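Local coordinates for uncharacterized CBS-domain protein (Klebsiella pneumoniae subsp. pneumoniae, PDB 3HF7) that is of unknown function but binds AMP through its pair of CBS domains, part of a longer, probably membrane-bound protein, at residues Val39-Arg53 with Glu70-Val82. Sequence-based numbering, arbitrary orientation.
Sequences VLYRDSLDDAISMLR and EIMLRAADEIYFV
Met51 and Asp77 form a single antiparallel bridge where, in this CBS-domain pair, the chain after helix 70-75 runs along strand 48-53, an outermost strand of its three-stranded sheet. Met51 N gives a nearly straight bond to Asp77 O, and Asp77 N returns one to Met51 O, locking backbone to backbone as the chain leaves helix 70-75. Two residues past Met51, Arg53 adds a salt bridge to Asp77: Arg53 NE lies 3.0 Å from Asp77 OD2, on the syn lone pair, with guanidinium and carboxylate planes only 26° apart. Arg53 also touches Arg37, which binds AMP. Ala76 points its CB into the strand, 3.3 Å from Ser50 OG and 3.7 Å from Leu40 CD1; Leu40 in turn reaches Leu73 CD2 with the same methyl, tying hairpin to helix. Leu52 turns its CG anti to the backbone N (chi1 -163°), which brings CD2 against the Ala75-Ala76 backbone, 3.6 Å from Ala76 N. Beyond the bridge, Ile79 lies against the strand backbone, CG1 3.6 Å from Ser50 C, while Leu104 of strand 102-106 touches both Ile79 and Met51. With chi1 at -59° and chi2 extended, Ile79 ends with CD1 3.5 Å from Ala48 CB.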
loop_
_atom_site.group_PDB
_atom_site.type_symbol
_atom_site.label_atom_id
_atom_site.label_comp_id
_atom_site.label_asym_id
_atom_site.label_seq_id
_atom_site.Cartn_x
_atom_site.Cartn_y
_atom_site.Cartn_z
ATOM N N VAL A 39 -3.997 1.489 0.849
ATOM C CA VAL A 39 -3.937 0.919 2.187
ATOM C C VAL A 39 -5.332 0.873 2.791
ATOM O O VAL A 39 -6.084 1.847 2.726
ATOM C CB VAL A 39 -2.947 1.690 3.121
ATOM C CG1 VAL A 39 -2.767 0.959 4.449
ATOM C CG2 VAL A 39 -1.594 1.884 2.455
ATOM N N LEU A 40 -5.675 -0.277 3.360
ATOM C CA LEU A 40 -6.856 -0.400 4.202
ATOM C C LEU A 40 -6.408 -0.306 5.653
ATOM O O LEU A 40 -5.507 -1.035 6.086
ATOM C CB LEU A 40 -7.560 -1.734 3.933
ATOM C CG LEU A 40 -8.044 -2.009 2.501
ATOM C CD1 LEU A 40 -8.729 -3.385 2.444
ATOM C CD2 LEU A 40 -8.969 -0.891 1.960
ATOM N N TYR A 41 -7.019 0.606 6.397
ATOM C CA TYR A 41 -6.705 0.742 7.815
ATOM C C TYR A 41 -7.947 1.066 8.652
ATOM O O TYR A 41 -8.998 1.473 8.128
ATOM C CB TYR A 41 -5.658 1.838 8.016
ATOM C CG TYR A 41 -6.119 3.208 7.570
ATOM C CD1 TYR A 41 -6.956 3.993 8.377
ATOM C CD2 TYR A 41 -5.730 3.722 6.339
ATOM C CE1 TYR A 41 -7.375 5.253 7.956
ATOM C CE2 TYR A 41 -6.154 4.970 5.914
ATOM C CZ TYR A 41 -6.965 5.718 6.714
ATOM O OH TYR A 41 -7.357 6.952 6.265
ATOM N N ARG A 42 -7.806 0.912 9.962
ATOM C CA ARG A 42 -8.856 1.271 10.872
ATOM C C ARG A 42 -8.398 2.519 11.646
ATOM O O ARG A 42 -7.470 2.449 12.465
ATOM C CB ARG A 42 -9.115 0.091 11.797
ATOM C CG ARG A 42 -10.514 0.003 12.373
ATOM C CD ARG A 42 -10.697 -1.342 13.088
ATOM N NE ARG A 42 -9.398 -1.881 13.506
ATOM C CZ ARG A 42 -8.904 -3.077 13.159
ATOM N NH1 ARG A 42 -9.601 -3.923 12.396
ATOM N NH2 ARG A 42 -7.703 -3.434 13.603
ATOM N N ASP A 43 -9.034 3.661 11.361
ATOM C CA ASP A 43 -8.815 4.920 12.099
ATOM C C ASP A 43 -7.659 5.770 11.604
ATOM O O ASP A 43 -7.821 6.957 11.312
ATOM C CB ASP A 43 -8.618 4.662 13.588
ATOM C CG ASP A 43 -9.892 4.257 14.273
ATOM O OD1 ASP A 43 -10.963 4.738 13.841
ATOM O OD2 ASP A 43 -9.826 3.469 15.245
ATOM N N SER A 44 -6.482 5.165 11.544
ATOM C CA SER A 44 -5.305 5.854 11.054
ATOM C C SER A 44 -4.199 4.862 10.733
ATOM O O SER A 44 -4.314 3.663 11.006
ATOM C CB SER A 44 -4.800 6.877 12.083
ATOM O OG SER A 44 -4.118 6.233 13.150
ATOM N N LEU A 45 -3.108 5.392 10.186
ATOM C CA LEU A 45 -1.961 4.596 9.814
ATOM C C LEU A 45 -1.233 4.011 11.023
ATOM O O LEU A 45 -0.196 3.357 10.888
ATOM C CB LEU A 45 -1.037 5.415 8.913
ATOM C CG LEU A 45 -1.618 5.527 7.495
ATOM C CD1 LEU A 45 -0.845 6.509 6.617
ATOM C CD2 LEU A 45 -1.736 4.150 6.823
ATOM N N ASP A 46 -1.799 4.218 12.206
ATOM C CA ASP A 46 -1.352 3.502 13.378
ATOM C C ASP A 46 -1.879 2.101 13.338
ATOM O O ASP A 46 -1.428 1.243 14.089
ATOM C CB ASP A 46 -1.895 4.161 14.619
ATOM C CG ASP A 46 -1.205 5.449 14.925
ATOM O OD1 ASP A 46 -0.219 5.801 14.218
ATOM O OD2 ASP A 46 -1.654 6.102 15.885
ATOM N N ASP A 47 -2.862 1.874 12.478
ATOM C CA ASP A 47 -3.464 0.564 12.373
ATOM C C ASP A 47 -3.714 0.139 10.920
ATOM O O ASP A 47 -4.845 -0.176 10.534
ATOM C CB ASP A 47 -4.743 0.500 13.216
ATOM C CG ASP A 47 -5.174 -0.921 13.505
ATOM O OD1 ASP A 47 -4.434 -1.871 13.157
ATOM O OD2 ASP A 47 -6.257 -1.097 14.085
ATOM N N ALA A 48 -2.647 0.124 10.128
ATOM C CA ALA A 48 -2.710 -0.387 8.763
ATOM C C ALA A 48 -3.026 -1.876 8.788
ATOM O O ALA A 48 -2.469 -2.635 9.579
ATOM C CB ALA A 48 -1.420 -0.137 8.047
ATOM N N ILE A 49 -3.934 -2.293 7.920
ATOM C CA ILE A 49 -4.404 -3.671 7.934
ATOM C C ILE A 49 -3.938 -4.488 6.724
ATOM O O ILE A 49 -3.410 -5.591 6.877
ATOM C CB ILE A 49 -5.931 -3.731 8.039
ATOM C CG1 ILE A 49 -6.374 -2.951 9.269
ATOM C CG2 ILE A 49 -6.401 -5.187 8.058
ATOM C CD1 ILE A 49 -7.571 -3.519 9.963
ATOM N N SER A 50 -4.133 -3.945 5.528
ATOM C CA SER A 50 -3.795 -4.659 4.313
ATOM C C SER A 50 -3.585 -3.720 3.140
ATOM O O SER A 50 -3.884 -2.528 3.208
ATOM C CB SER A 50 -4.890 -5.672 4.000
ATOM O OG SER A 50 -6.158 -5.061 4.133
ATOM N N MET A 51 -3.034 -4.270 2.062
ATOM C CA MET A 51 -2.829 -3.517 0.836
ATOM C C MET A 51 -3.774 -4.100 -0.209
ATOM O O MET A 51 -3.791 -5.312 -0.427
ATOM C CB MET A 51 -1.365 -3.609 0.402
ATOM C CG MET A 51 -1.000 -2.719 -0.745
ATOM S SD MET A 51 -0.832 -0.976 -0.312
ATOM C CE MET A 51 0.552 -1.061 0.839
ATOM N N LEU A 52 -4.586 -3.245 -0.824
ATOM C CA LEU A 52 -5.681 -3.709 -1.675
ATOM C C LEU A 52 -5.386 -3.310 -3.094
ATOM O O LEU A 52 -5.142 -2.124 -3.368
ATOM C CB LEU A 52 -7.002 -3.079 -1.211
ATOM C CG LEU A 52 -8.412 -3.576 -1.598
ATOM C CD1 LEU A 52 -9.088 -2.663 -2.610
ATOM C CD2 LEU A 52 -8.460 -5.037 -2.054
ATOM N N ARG A 53 -5.377 -4.298 -3.991
ATOM C CA ARG A 53 -5.198 -3.997 -5.399
ATOM C C ARG A 53 -6.526 -3.512 -5.887
ATOM O O ARG A 53 -7.498 -4.261 -5.913
ATOM C CB ARG A 53 -4.723 -5.214 -6.171
ATOM C CG ARG A 53 -3.331 -5.597 -5.771
ATOM C CD ARG A 53 -2.896 -6.900 -6.355
ATOM N NE ARG A 53 -3.391 -8.021 -5.570
ATOM C CZ ARG A 53 -4.359 -8.841 -5.976
ATOM N NH1 ARG A 53 -4.927 -8.665 -7.167
ATOM N NH2 ARG A 53 -4.755 -9.846 -5.193
ATOM N N GLU A 70 -16.611 -7.444 3.792
ATOM C CA GLU A 70 -15.982 -8.739 4.007
ATOM C C GLU A 70 -15.235 -9.245 2.753
ATOM O O GLU A 70 -14.102 -9.746 2.841
ATOM C CB GLU A 70 -17.055 -9.732 4.440
ATOM C CG GLU A 70 -16.613 -11.161 4.421
ATOM C CD GLU A 70 -15.873 -11.546 5.675
ATOM O OE1 GLU A 70 -15.201 -10.671 6.283
ATOM O OE2 GLU A 70 -15.982 -12.740 6.050
ATOM N N ILE A 71 -15.875 -9.094 1.594
ATOM C CA ILE A 71 -15.283 -9.477 0.322
ATOM C C ILE A 71 -14.058 -8.610 0.040
ATOM O O ILE A 71 -12.992 -9.135 -0.316
ATOM C CB ILE A 71 -16.336 -9.437 -0.828
ATOM C CG1 ILE A 71 -17.043 -10.798 -0.973
ATOM C CG2 ILE A 71 -15.697 -9.065 -2.170
ATOM C CD1 ILE A 71 -17.913 -11.263 0.226
ATOM N N MET A 72 -14.210 -7.297 0.245
ATOM C CA MET A 72 -13.134 -6.331 0.033
ATOM C C MET A 72 -11.896 -6.686 0.849
ATOM O O MET A 72 -10.798 -6.776 0.314
ATOM C CB MET A 72 -13.599 -4.917 0.385
ATOM C CG MET A 72 -12.568 -3.866 0.050
ATOM S SD MET A 72 -13.000 -2.193 0.558
ATOM C CE MET A 72 -12.957 -2.446 2.322
ATOM N N LEU A 73 -12.096 -6.894 2.149
ATOM C CA LEU A 73 -10.994 -7.186 3.065
ATOM C C LEU A 73 -10.253 -8.484 2.749
ATOM O O LEU A 73 -9.026 -8.561 2.887
ATOM C CB LEU A 73 -11.507 -7.217 4.494
ATOM C CG LEU A 73 -11.879 -5.827 5.013
ATOM C CD1 LEU A 73 -12.577 -5.930 6.338
ATOM C CD2 LEU A 73 -10.630 -4.987 5.127
ATOM N N ARG A 74 -10.986 -9.500 2.310
ATOM C CA ARG A 74 -10.368 -10.786 2.032
ATOM C C ARG A 74 -9.663 -10.748 0.675
ATOM O O ARG A 74 -8.893 -11.644 0.354
ATOM C CB ARG A 74 -11.412 -11.906 2.134
ATOM C CG ARG A 74 -12.173 -11.822 3.452
ATOM C CD ARG A 74 -12.762 -13.139 3.905
ATOM N NE ARG A 74 -14.037 -13.423 3.249
ATOM C CZ ARG A 74 -14.190 -14.262 2.220
ATOM N NH1 ARG A 74 -13.140 -14.924 1.715
ATOM N NH2 ARG A 74 -15.409 -14.444 1.698
ATOM N N ALA A 75 -9.922 -9.690 -0.097
ATOM C CA ALA A 75 -9.312 -9.487 -1.402
ATOM C C ALA A 75 -7.989 -8.741 -1.291
ATOM O O ALA A 75 -7.156 -8.805 -2.199
ATOM C CB ALA A 75 -10.259 -8.728 -2.301
ATOM N N ALA A 76 -7.812 -8.012 -0.191
ATOM C CA ALA A 76 -6.572 -7.282 0.061
ATOM C C ALA A 76 -5.467 -8.253 0.479
ATOM O O ALA A 76 -5.753 -9.356 0.947
ATOM C CB ALA A 76 -6.790 -6.225 1.107
ATOM N N ASP A 77 -4.219 -7.845 0.258
ATOM C CA ASP A 77 -3.037 -8.631 0.635
ATOM C C ASP A 77 -2.393 -8.032 1.857
ATOM O O ASP A 77 -2.457 -6.816 2.087
ATOM C CB ASP A 77 -2.006 -8.613 -0.478
ATOM C CG ASP A 77 -2.611 -8.910 -1.821
ATOM O OD1 ASP A 77 -2.981 -10.095 -2.052
ATOM O OD2 ASP A 77 -2.715 -7.965 -2.641
ATOM N N GLU A 78 -1.733 -8.877 2.633
ATOM C CA GLU A 78 -1.026 -8.375 3.782
ATOM C C GLU A 78 -0.009 -7.353 3.337
ATOM O O GLU A 78 0.551 -7.460 2.260
ATOM C CB GLU A 78 -0.370 -9.509 4.540
ATOM C CG GLU A 78 -1.142 -9.860 5.792
ATOM C CD GLU A 78 -2.364 -10.711 5.514
ATOM O OE1 GLU A 78 -3.494 -10.242 5.771
ATOM O OE2 GLU A 78 -2.205 -11.856 5.049
ATOM N N ILE A 79 0.198 -6.336 4.154
ATOM C CA ILE A 79 1.181 -5.331 3.827
ATOM C C ILE A 79 2.604 -5.920 3.901
ATOM O O ILE A 79 2.920 -6.720 4.798
ATOM C CB ILE A 79 1.044 -4.156 4.773
ATOM C CG1 ILE A 79 -0.368 -3.588 4.653
ATOM C CG2 ILE A 79 2.092 -3.107 4.477
ATOM C CD1 ILE A 79 -0.667 -2.457 5.603
ATOM N N TYR A 80 3.443 -5.551 2.936
ATOM C CA TYR A 80 4.873 -5.823 3.014
ATOM C C TYR A 80 5.593 -4.658 3.693
ATOM O O TYR A 80 5.497 -3.505 3.236
ATOM C CB TYR A 80 5.430 -6.040 1.613
ATOM C CG TYR A 80 6.938 -6.160 1.508
ATOM C CD1 TYR A 80 7.663 -7.066 2.297
ATOM C CD2 TYR A 80 7.637 -5.404 0.579
ATOM C CE1 TYR A 80 9.062 -7.189 2.176
ATOM C CE2 TYR A 80 9.024 -5.517 0.452
ATOM C CZ TYR A 80 9.729 -6.405 1.247
ATOM O OH TYR A 80 11.104 -6.492 1.088
ATOM N N PHE A 81 6.316 -4.963 4.775
ATOM C CA PHE A 81 6.983 -3.930 5.582
ATOM C C PHE A 81 8.480 -3.876 5.381
ATOM O O PHE A 81 9.151 -4.902 5.426
ATOM C CB PHE A 81 6.656 -4.122 7.053
ATOM C CG PHE A 81 5.266 -3.715 7.402
ATOM C CD1 PHE A 81 4.897 -2.363 7.365
ATOM C CD2 PHE A 81 4.313 -4.672 7.731
ATOM C CE1 PHE A 81 3.620 -1.969 7.671
ATOM C CE2 PHE A 81 3.014 -4.287 8.034
ATOM C CZ PHE A 81 2.673 -2.932 8.012
ATOM N N VAL A 82 8.984 -2.664 5.155
ATOM C CA VAL A 82 10.401 -2.388 4.881
ATOM C C VAL A 82 10.965 -1.493 5.986
ATOM O O VAL A 82 10.447 -0.397 6.205
ATOM C CB VAL A 82 10.557 -1.613 3.546
ATOM C CG1 VAL A 82 12.009 -1.200 3.306
ATOM C CG2 VAL A 82 10.030 -2.432 2.394
#